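Protein (lectin) (Hyacinthoides hispanica, PDB 1B2P) binds mannose as a monocot bulb lectin, and probably agglutinates cells through sugar sites repeated across its tetramer. Local coordinates at residues I35-V43 against G57-A65; L23-F34 against L97-V105. One frame throughout, in Å; residues are numbered along the deposited sequence.

Contact 1 (I35-V43 against G57-A65); sequences IMQTDCNLV and GGLGNGCRA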
loop_
_atom_site.group_PDB
_atom_site.type_symbol
_atom_site.label_atom_id
_atom_site.label_comp_id
_atom_site.label_asym_id
_atom_site.label_seq_id
_atom_site.Cartn_x
_atom_site.Cartn_y
_atom_site.Cartn_z
ATOM N N ILE A 35 -10.545 -12.008 9.593
ATOM C CA ILE A 35 -11.740 -11.189 9.456
ATOM C C ILE A 35 -12.792 -11.448 10.584
ATOM O O ILE A 35 -12.964 -12.554 10.964
ATOM C CB ILE A 35 -12.387 -11.478 8.084
ATOM C CG1 ILE A 35 -13.715 -10.738 7.873
ATOM C CG2 ILE A 35 -12.475 -12.985 7.799
ATOM C CD1 ILE A 35 -13.995 -10.654 6.376
ATOM N N MET A 36 -13.326 -10.303 11.012
ATOM C CA MET A 36 -14.450 -10.384 11.994
ATOM C C MET A 36 -15.733 -10.504 11.159
ATOM O O MET A 36 -16.107 -9.491 10.575
ATOM C CB MET A 36 -14.415 -9.143 12.881
ATOM C CG MET A 36 -15.568 -9.045 13.932
ATOM S SD MET A 36 -15.359 -10.140 15.333
ATOM C CE MET A 36 -16.291 -11.608 14.769
ATOM N N GLN A 37 -16.265 -11.710 11.055
ATOM C CA GLN A 37 -17.430 -11.855 10.176
ATOM C C GLN A 37 -18.758 -11.398 10.859
ATOM O O GLN A 37 -18.856 -11.260 12.100
ATOM C CB GLN A 37 -17.619 -13.358 9.840
ATOM C CG GLN A 37 -16.340 -13.810 9.066
ATOM C CD GLN A 37 -16.442 -15.199 8.524
ATOM O OE1 GLN A 37 -15.669 -15.646 7.627
ATOM N NE2 GLN A 37 -17.349 -16.076 9.021
ATOM N N THR A 38 -19.656 -11.179 9.910
ATOM C CA THR A 38 -21.022 -10.716 10.341
ATOM C C THR A 38 -21.705 -11.742 11.227
ATOM O O THR A 38 -22.443 -11.442 12.173
ATOM C CB THR A 38 -21.967 -10.531 9.128
ATOM O OG1 THR A 38 -21.402 -9.497 8.292
ATOM C CG2 THR A 38 -23.292 -9.879 9.522
ATOM N N ASP A 39 -21.343 -13.000 11.080
ATOM C CA ASP A 39 -21.887 -14.067 11.938
ATOM C C ASP A 39 -21.243 -14.336 13.233
ATOM O O ASP A 39 -21.482 -15.239 14.065
ATOM C CB ASP A 39 -21.986 -15.426 11.131
ATOM C CG ASP A 39 -20.673 -16.126 10.918
ATOM O OD1 ASP A 39 -19.591 -15.531 11.283
ATOM O OD2 ASP A 39 -20.496 -17.272 10.438
ATOM N N CYS A 40 -20.330 -13.360 13.656
ATOM C CA CYS A 40 -19.652 -13.370 14.903
ATOM C C CYS A 40 -18.457 -14.345 14.969
ATOM O O CYS A 40 -17.942 -14.534 16.069
ATOM C CB CYS A 40 -20.540 -13.640 16.124
ATOM S SG CYS A 40 -20.048 -12.842 17.646
ATOM N N ASN A 41 -18.048 -15.013 13.890
ATOM C CA ASN A 41 -16.902 -15.887 13.902
ATOM C C ASN A 41 -15.654 -15.011 13.449
ATOM O O ASN A 41 -15.860 -14.294 12.504
ATOM C CB ASN A 41 -17.057 -16.964 12.778
ATOM C CG ASN A 41 -16.339 -18.218 13.197
ATOM O OD1 ASN A 41 -16.326 -19.309 12.437
ATOM N ND2 ASN A 41 -15.702 -18.406 14.277
ATOM N N LEU A 42 -14.602 -15.162 14.191
ATOM C CA LEU A 42 -13.355 -14.395 13.740
ATOM C C LEU A 42 -12.463 -15.463 13.147
ATOM O O LEU A 42 -12.143 -16.471 13.810
ATOM C CB LEU A 42 -12.786 -13.837 15.058
ATOM C CG LEU A 42 -11.341 -13.195 14.885
ATOM C CD1 LEU A 42 -11.348 -12.015 13.954
ATOM C CD2 LEU A 42 -10.896 -12.847 16.278
ATOM N N VAL A 43 -12.142 -15.256 11.864
ATOM C CA VAL A 43 -11.593 -16.359 11.050
ATOM C C VAL A 43 -10.283 -15.948 10.349
ATOM O O VAL A 43 -10.297 -14.840 9.803
ATOM C CB VAL A 43 -12.585 -16.812 9.929
ATOM C CG1 VAL A 43 -12.065 -18.061 9.243
ATOM C CG2 VAL A 43 -13.985 -17.024 10.654
ATOM N N GLY A 57 -19.387 -18.672 15.432
ATOM C CA GLY A 57 -20.431 -18.268 14.490
ATOM C C GLY A 57 -21.871 -18.550 15.096
ATOM O O GLY A 57 -21.967 -19.499 15.859
ATOM N N GLY A 58 -22.716 -17.572 14.935
ATOM C CA GLY A 58 -24.107 -17.674 15.451
ATOM C C GLY A 58 -24.184 -17.303 16.915
ATOM O O GLY A 58 -25.331 -17.272 17.405
ATOM N N LEU A 59 -23.083 -17.011 17.639
ATOM C CA LEU A 59 -23.207 -16.759 19.076
ATOM C C LEU A 59 -23.614 -15.348 19.447
ATOM O O LEU A 59 -23.799 -15.018 20.638
ATOM C CB LEU A 59 -21.963 -17.132 19.869
ATOM C CG LEU A 59 -21.615 -18.641 19.779
ATOM C CD1 LEU A 59 -20.412 -18.954 20.652
ATOM C CD2 LEU A 59 -22.797 -19.517 20.322
ATOM N N GLY A 60 -23.584 -14.473 18.468
ATOM C CA GLY A 60 -24.018 -13.106 18.781
ATOM C C GLY A 60 -24.201 -12.360 17.531
ATOM O O GLY A 60 -23.913 -12.874 16.412
ATOM N N ASN A 61 -24.658 -11.090 17.628
ATOM C CA ASN A 61 -24.760 -10.215 16.483
ATOM C C ASN A 61 -23.865 -8.906 16.601
ATOM O O ASN A 61 -23.603 -8.576 17.740
ATOM C CB ASN A 61 -26.198 -9.590 16.453
ATOM C CG ASN A 61 -27.246 -10.706 16.374
ATOM O OD1 ASN A 61 -27.170 -11.436 15.388
ATOM N ND2 ASN A 61 -28.114 -10.771 17.395
ATOM N N GLY A 62 -23.503 -8.448 15.451
ATOM C CA GLY A 62 -22.847 -7.086 15.488
ATOM C C GLY A 62 -21.541 -7.155 16.338
ATOM O O GLY A 62 -21.207 -6.322 17.180
ATOM N N CYS A 63 -20.797 -8.243 16.105
ATOM C CA CYS A 63 -19.636 -8.519 16.967
ATOM C C CYS A 63 -18.387 -7.642 16.516
ATOM O O CYS A 63 -18.302 -7.224 15.394
ATOM C CB CYS A 63 -19.164 -10.034 16.930
ATOM S SG CYS A 63 -20.706 -10.972 17.519
ATOM N N ARG A 64 -17.585 -7.548 17.553
ATOM C CA ARG A 64 -16.244 -6.823 17.257
ATOM C C ARG A 64 -15.162 -7.561 17.934
ATOM O O ARG A 64 -15.375 -8.261 18.928
ATOM C CB ARG A 64 -16.344 -5.385 17.800
ATOM C CG ARG A 64 -16.557 -5.320 19.292
ATOM C CD ARG A 64 -16.831 -3.824 19.713
ATOM N NE ARG A 64 -16.860 -3.648 21.161
ATOM C CZ ARG A 64 -18.007 -3.878 21.870
ATOM N NH1 ARG A 64 -19.117 -4.339 21.275
ATOM N NH2 ARG A 64 -17.949 -3.672 23.177
ATOM N N ALA A 65 -13.916 -7.386 17.393
ATOM C CA ALA A 65 -12.761 -7.922 18.113
ATOM C C ALA A 65 -11.879 -6.715 18.630
ATOM O O ALA A 65 -11.721 -5.828 17.812
ATOM C CB ALA A 65 -11.990 -8.812 17.127
HETATM O O HOH W 1 -20.948 -9.891 13.854
HETATM O O HOH W 2 -23.955 -9.169 12.777
#

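Contact 2 (L23-F34 against L97-V105); sequences LEILFGTHVYRF and LVLQPDRNV. Unlike the reference sequence in segment 23-34: Phe27 (reference Tyr).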
loop_
_atom_site.group_PDB
_atom_site.type_symbol
_atom_site.label_atom_id
_atom_site.label_comp_id
_atom_site.label_asym_id
_atom_site.label_seq_id
_atom_site.Cartn_x
_atom_site.Cartn_y
_atom_site.Cartn_z
ATOM N N LEU A 23 -7.799 -7.786 8.843
ATOM C CA LEU A 23 -6.375 -7.560 8.488
ATOM C C LEU A 23 -6.130 -8.360 7.248
ATOM O O LEU A 23 -6.716 -9.430 7.045
ATOM C CB LEU A 23 -5.489 -8.133 9.587
ATOM C CG LEU A 23 -5.728 -7.588 11.002
ATOM C CD1 LEU A 23 -4.694 -8.070 12.001
ATOM C CD2 LEU A 23 -5.694 -6.040 11.009
ATOM N N GLU A 24 -5.207 -7.899 6.400
ATOM C CA GLU A 24 -4.969 -8.638 5.145
ATOM C C GLU A 24 -3.530 -8.402 4.719
ATOM O O GLU A 24 -3.138 -7.203 4.632
ATOM C CB GLU A 24 -5.893 -8.215 4.032
ATOM C CG GLU A 24 -5.624 -8.778 2.654
ATOM C CD GLU A 24 -6.622 -8.252 1.651
ATOM O OE1 GLU A 24 -6.401 -7.104 1.178
ATOM O OE2 GLU A 24 -7.628 -8.901 1.465
ATOM N N ILE A 25 -2.835 -9.490 4.357
ATOM C CA ILE A 25 -1.580 -9.257 3.669
ATOM C C ILE A 25 -1.470 -10.301 2.529
ATOM O O ILE A 25 -2.248 -11.255 2.495
ATOM C CB ILE A 25 -0.439 -9.558 4.607
ATOM C CG1 ILE A 25 -0.371 -10.976 5.155
ATOM C CG2 ILE A 25 -0.435 -8.541 5.792
ATOM C CD1 ILE A 25 0.888 -11.290 5.949
ATOM N N LEU A 26 -0.427 -10.118 1.692
ATOM C CA LEU A 26 -0.224 -11.074 0.602
ATOM C C LEU A 26 1.063 -11.861 0.826
ATOM O O LEU A 26 2.047 -11.288 1.314
ATOM C CB LEU A 26 -0.057 -10.209 -0.670
ATOM C CG LEU A 26 -1.200 -9.908 -1.590
ATOM C CD1 LEU A 26 -2.387 -9.428 -0.785
ATOM C CD2 LEU A 26 -0.711 -8.937 -2.705
ATOM N N PHE A 27 1.059 -13.140 0.424
ATOM C CA PHE A 27 2.348 -13.889 0.441
ATOM C C PHE A 27 2.349 -14.555 -0.903
ATOM O O PHE A 27 1.545 -15.484 -1.116
ATOM C CB PHE A 27 2.344 -14.973 1.530
ATOM C CG PHE A 27 3.458 -15.989 1.353
ATOM C CD1 PHE A 27 4.756 -15.609 1.614
ATOM C CD2 PHE A 27 3.154 -17.280 0.954
ATOM C CE1 PHE A 27 5.783 -16.529 1.426
ATOM C CE2 PHE A 27 4.175 -18.211 0.770
ATOM C CZ PHE A 27 5.479 -17.814 1.023
ATOM N N GLY A 28 3.116 -13.987 -1.887
ATOM C CA GLY A 28 2.955 -14.601 -3.202
ATOM C C GLY A 28 1.627 -14.404 -3.804
ATOM O O GLY A 28 1.184 -13.267 -3.856
ATOM N N THR A 29 0.857 -15.429 -4.264
ATOM C CA THR A 29 -0.497 -15.113 -4.713
ATOM C C THR A 29 -1.537 -15.529 -3.615
ATOM O O THR A 29 -2.729 -15.478 -3.995
ATOM C CB THR A 29 -0.917 -16.050 -5.899
ATOM O OG1 THR A 29 -0.665 -17.376 -5.523
ATOM C CG2 THR A 29 -0.105 -15.617 -7.127
ATOM N N HIS A 30 -1.021 -15.863 -2.462
ATOM C CA HIS A 30 -2.026 -16.107 -1.402
ATOM C C HIS A 30 -2.364 -14.780 -0.686
ATOM O O HIS A 30 -1.449 -14.110 -0.205
ATOM C CB HIS A 30 -1.426 -17.014 -0.330
ATOM C CG HIS A 30 -1.307 -18.430 -0.840
ATOM N ND1 HIS A 30 -2.025 -19.512 -0.387
ATOM C CD2 HIS A 30 -0.517 -18.868 -1.883
ATOM C CE1 HIS A 30 -1.675 -20.582 -1.080
ATOM N NE2 HIS A 30 -0.772 -20.234 -1.987
ATOM N N VAL A 31 -3.629 -14.711 -0.372
ATOM C CA VAL A 31 -4.138 -13.578 0.411
ATOM C C VAL A 31 -4.421 -14.152 1.790
ATOM O O VAL A 31 -5.314 -15.034 1.875
ATOM C CB VAL A 31 -5.324 -12.967 -0.306
ATOM C CG1 VAL A 31 -6.004 -11.854 0.475
ATOM C CG2 VAL A 31 -4.894 -12.398 -1.681
ATOM N N TYR A 32 -3.903 -13.510 2.826
ATOM C CA TYR A 32 -4.180 -14.036 4.209
ATOM C C TYR A 32 -5.117 -12.991 4.776
ATOM O O TYR A 32 -4.842 -11.816 4.625
ATOM C CB TYR A 32 -2.939 -14.104 5.025
ATOM C CG TYR A 32 -1.931 -15.128 4.558
ATOM C CD1 TYR A 32 -2.322 -16.248 3.819
ATOM C CD2 TYR A 32 -0.624 -14.958 4.945
ATOM C CE1 TYR A 32 -1.308 -17.118 3.427
ATOM C CE2 TYR A 32 0.387 -15.892 4.596
ATOM C CZ TYR A 32 -0.028 -16.939 3.820
ATOM O OH TYR A 32 0.937 -17.899 3.478
ATOM N N ARG A 33 -6.308 -13.393 5.273
ATOM C CA ARG A 33 -7.216 -12.379 5.800
ATOM C C ARG A 33 -7.628 -12.859 7.159
ATOM O O ARG A 33 -8.016 -14.007 7.388
ATOM C CB ARG A 33 -8.521 -12.273 4.958
ATOM C CG ARG A 33 -8.291 -11.559 3.629
ATOM C CD ARG A 33 -9.714 -11.533 2.911
ATOM N NE ARG A 33 -10.031 -12.951 2.585
ATOM C CZ ARG A 33 -11.230 -13.534 2.525
ATOM N NH1 ARG A 33 -12.300 -12.768 2.779
ATOM N NH2 ARG A 33 -11.392 -14.838 2.236
ATOM N N PHE A 34 -7.647 -11.932 8.129
ATOM C CA PHE A 34 -8.089 -12.308 9.481
ATOM C C PHE A 34 -9.301 -11.416 9.665
ATOM O O PHE A 34 -9.215 -10.200 9.786
ATOM C CB PHE A 34 -7.054 -11.845 10.519
ATOM C CG PHE A 34 -7.226 -12.315 11.940
ATOM C CD1 PHE A 34 -7.364 -13.691 12.240
ATOM C CD2 PHE A 34 -7.254 -11.376 12.944
ATOM C CE1 PHE A 34 -7.476 -14.027 13.563
ATOM C CE2 PHE A 34 -7.399 -11.746 14.295
ATOM C CZ PHE A 34 -7.500 -13.070 14.580
ATOM N N LEU A 97 -1.302 -7.032 17.952
ATOM C CA LEU A 97 -1.562 -8.320 17.269
ATOM C C LEU A 97 -1.153 -8.163 15.849
ATOM O O LEU A 97 -1.471 -7.213 15.146
ATOM C CB LEU A 97 -3.076 -8.651 17.429
ATOM C CG LEU A 97 -3.495 -9.895 16.591
ATOM C CD1 LEU A 97 -4.777 -10.484 17.282
ATOM C CD2 LEU A 97 -3.840 -9.488 15.156
ATOM N N VAL A 98 -0.336 -9.127 15.289
ATOM C CA VAL A 98 0.146 -8.948 13.937
ATOM C C VAL A 98 -0.218 -10.183 13.063
ATOM O O VAL A 98 0.034 -11.279 13.599
ATOM C CB VAL A 98 1.724 -8.893 13.963
ATOM C CG1 VAL A 98 2.286 -8.618 12.582
ATOM C CG2 VAL A 98 2.168 -7.804 15.012
ATOM N N LEU A 99 -0.732 -9.906 11.896
ATOM C CA LEU A 99 -0.874 -11.019 10.882
ATOM C C LEU A 99 0.454 -10.950 10.129
ATOM O O LEU A 99 0.796 -10.027 9.424
ATOM C CB LEU A 99 -2.057 -10.586 9.975
ATOM C CG LEU A 99 -2.233 -11.541 8.745
ATOM C CD1 LEU A 99 -2.436 -12.970 9.221
ATOM C CD2 LEU A 99 -3.436 -11.044 7.928
ATOM N N GLN A 100 1.154 -12.119 10.246
ATOM C CA GLN A 100 2.598 -12.140 9.759
ATOM C C GLN A 100 2.747 -12.834 8.460
ATOM O O GLN A 100 1.902 -13.664 8.053
ATOM C CB GLN A 100 3.378 -13.022 10.743
ATOM C CG GLN A 100 3.280 -12.378 12.170
ATOM C CD GLN A 100 4.189 -12.977 13.160
ATOM O OE1 GLN A 100 4.500 -12.349 14.192
ATOM N NE2 GLN A 100 4.641 -14.258 13.083
ATOM N N PRO A 101 3.847 -12.547 7.713
ATOM C CA PRO A 101 4.011 -13.169 6.404
ATOM C C PRO A 101 4.127 -14.676 6.571
ATOM O O PRO A 101 3.828 -15.304 5.516
ATOM C CB PRO A 101 5.437 -12.653 6.020
ATOM C CG PRO A 101 5.425 -11.229 6.635
ATOM C CD PRO A 101 4.792 -11.412 7.999
ATOM N N ASP A 102 4.499 -15.220 7.681
ATOM C CA ASP A 102 4.584 -16.685 7.763
ATOM C C ASP A 102 3.201 -17.303 8.061
ATOM O O ASP A 102 3.169 -18.500 8.269
ATOM C CB ASP A 102 5.629 -17.130 8.783
ATOM C CG ASP A 102 5.395 -16.924 10.207
ATOM O OD1 ASP A 102 4.318 -16.299 10.510
ATOM O OD2 ASP A 102 6.150 -17.263 11.133
ATOM N N ARG A 103 2.163 -16.522 8.060
ATOM C CA ARG A 103 0.740 -16.971 8.206
ATOM C C ARG A 103 0.437 -17.211 9.663
ATOM O O ARG A 103 -0.713 -17.519 9.930
ATOM C CB ARG A 103 0.419 -18.252 7.359
ATOM C CG ARG A 103 -1.098 -18.208 6.932
ATOM C CD ARG A 103 -1.347 -19.578 6.123
ATOM N NE ARG A 103 -1.162 -20.707 7.021
ATOM C CZ ARG A 103 -1.535 -21.973 6.489
ATOM N NH1 ARG A 103 -2.044 -22.038 5.289
ATOM N NH2 ARG A 103 -1.327 -22.943 7.344
ATOM N N ASN A 104 1.292 -16.886 10.648
ATOM C CA ASN A 104 0.882 -16.956 12.037
ATOM C C ASN A 104 0.259 -15.596 12.483
ATOM O O ASN A 104 0.608 -14.620 11.795
ATOM C CB ASN A 104 2.145 -17.194 12.848
ATOM C CG ASN A 104 1.921 -17.987 14.117
ATOM O OD1 ASN A 104 0.803 -18.426 14.381
ATOM N ND2 ASN A 104 2.980 -18.151 14.916
ATOM N N VAL A 105 -0.657 -15.723 13.381
ATOM C CA VAL A 105 -1.177 -14.362 13.947
ATOM C C VAL A 105 -0.762 -14.396 15.374
ATOM O O VAL A 105 -0.957 -15.351 16.141
ATOM C CB VAL A 105 -2.719 -14.427 13.969
ATOM C CG1 VAL A 105 -3.256 -13.237 14.797
ATOM C CG2 VAL A 105 -3.224 -14.371 12.538
HETATM O O HOH W 3 3.476 -17.769 4.380
#

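Contact 1 (I35-V43 against G57-A65)
Cys40 and Cys63 are joined by a disulfide, SG to SG 2.0 Å with a torsion of -97° about the sulfur bond, which ties the turn between strands 30-36 and 42-46 to the chain entering strand 64-67. Cys63 holds its SG beside its own backbone N (chi1 -59°), and the CB of Cys40 lies 3.5 Å from Gly60 O. Met36 runs alongside this bridge. With CG opposite the backbone N (chi1 178°) and the chain bent at its next two torsions, its SD lies over the peptide between Arg64 and Ala65, 4.0 Å from Ala65 CB, while CE turns back toward the CB of Cys63. Leu42 CD2 touches Ala65 CB more loosely from the neighbouring strand. Near Gly57, Gly58 N donates to Asp39 O (2.8 Å), and the CA of Gly57 makes a CH...O contact with the same oxygen. The Asp39 carboxylate faces its own turn: OD1 takes Asn41 N, an Asx turn, and Gln37 NE2 from opposite faces of its plane, and Tyr45 OH bonds Gln37 OE1. Two waters bridge the other flank; one, accepting from Cys63 N, donates to Gln37 O and Thr38 O, and the second links Thr38 O to Gly62 N. The covalent tie and its apolar side, where Val75 also packs on both cysteines, thus hold the 57-63 loop without regular sheet pairing. Gln37, Asp39, Asn41, Val43 and Tyr45 fit the QxDxNxVxY signature of monocot lectins and probably form a mannose site, whose polar groups the bonds among them would hold in place.

Contact 2 (L23-F34 against L97-V105)
Strand 97-99 packs against the face of the hairpin of strands 23-27 and 30-34, running roughly along its strands with no direct hydrogen bond between the segments, its axis 7.9 Å from that of 23-27 at 37° and 9.0 Å from that of 30-34 at 152°. Leu99 sits in the middle of the interface: its CD2 rests against the hairpin backbone, 3.7 Å from Tyr32 O, and meets Leu23 CB, while its CG packs on Ile25 CG1. Ile25 places CG1 between its backbone N and carbonyl carbon, and from there CD1 reaches across to 3.3 Å from Gln100 O. At one end Leu23 CD1 touches Leu97 CD2 at 3.6 Å, and Phe34 receives Val105 over one face of its ring. At the other end the aliphatic part of Arg103 crosses the Tyr32 ring at about a right angle, with CG 3.5 Å from the ring centroid and only 10° off its normal, a CH-pi contact. Pro101 O lies at the edge of that ring, and one water lies 2.7 Å from both Pro101 O and Tyr32 OH, donating to the former; it also sits over a face of the Phe27 ring. Arg103 NH1 forms a salt bridge with Asp46, and its NE bonds Thr117 O of the second subunit. The type I turn from Gln100 to Arg103 carries an Asx turn at Asp102, and Gln100 OE1 bonds Tyr108 OH. Gln100, Asp102, Asn104, Val106 and Tyr108 fit QxDxNxVxY, probably another mannose site, on one of three antiparallel sheets as in the beta-prism II fold.

Overall arrangement
Contacts 1 and 2 have centres about 19 Å apart and share the antiparallel sheet 22-27, 30-36, 42-46, 49-53. Strand 30-36 serves both, and they meet where Leu42 CD2 packs on Phe34 CZ at 3.8 Å. Both segments of 35-43/57-65 fall between 23-34 and 97-105 in sequence. Contact 1 joins the shared sheet to the sheet holding 64-67, and contact 2 joins it to the sheet holding 95-99, so together they connect all three sheets. Each carries one copy of the signature, Gln37 to Tyr45 and Gln100 to Tyr108, in keeping with several probable sugar sites per subunit. Contact 2 also borders other subunits of the tetramer, whereas no other chain touches contact 1.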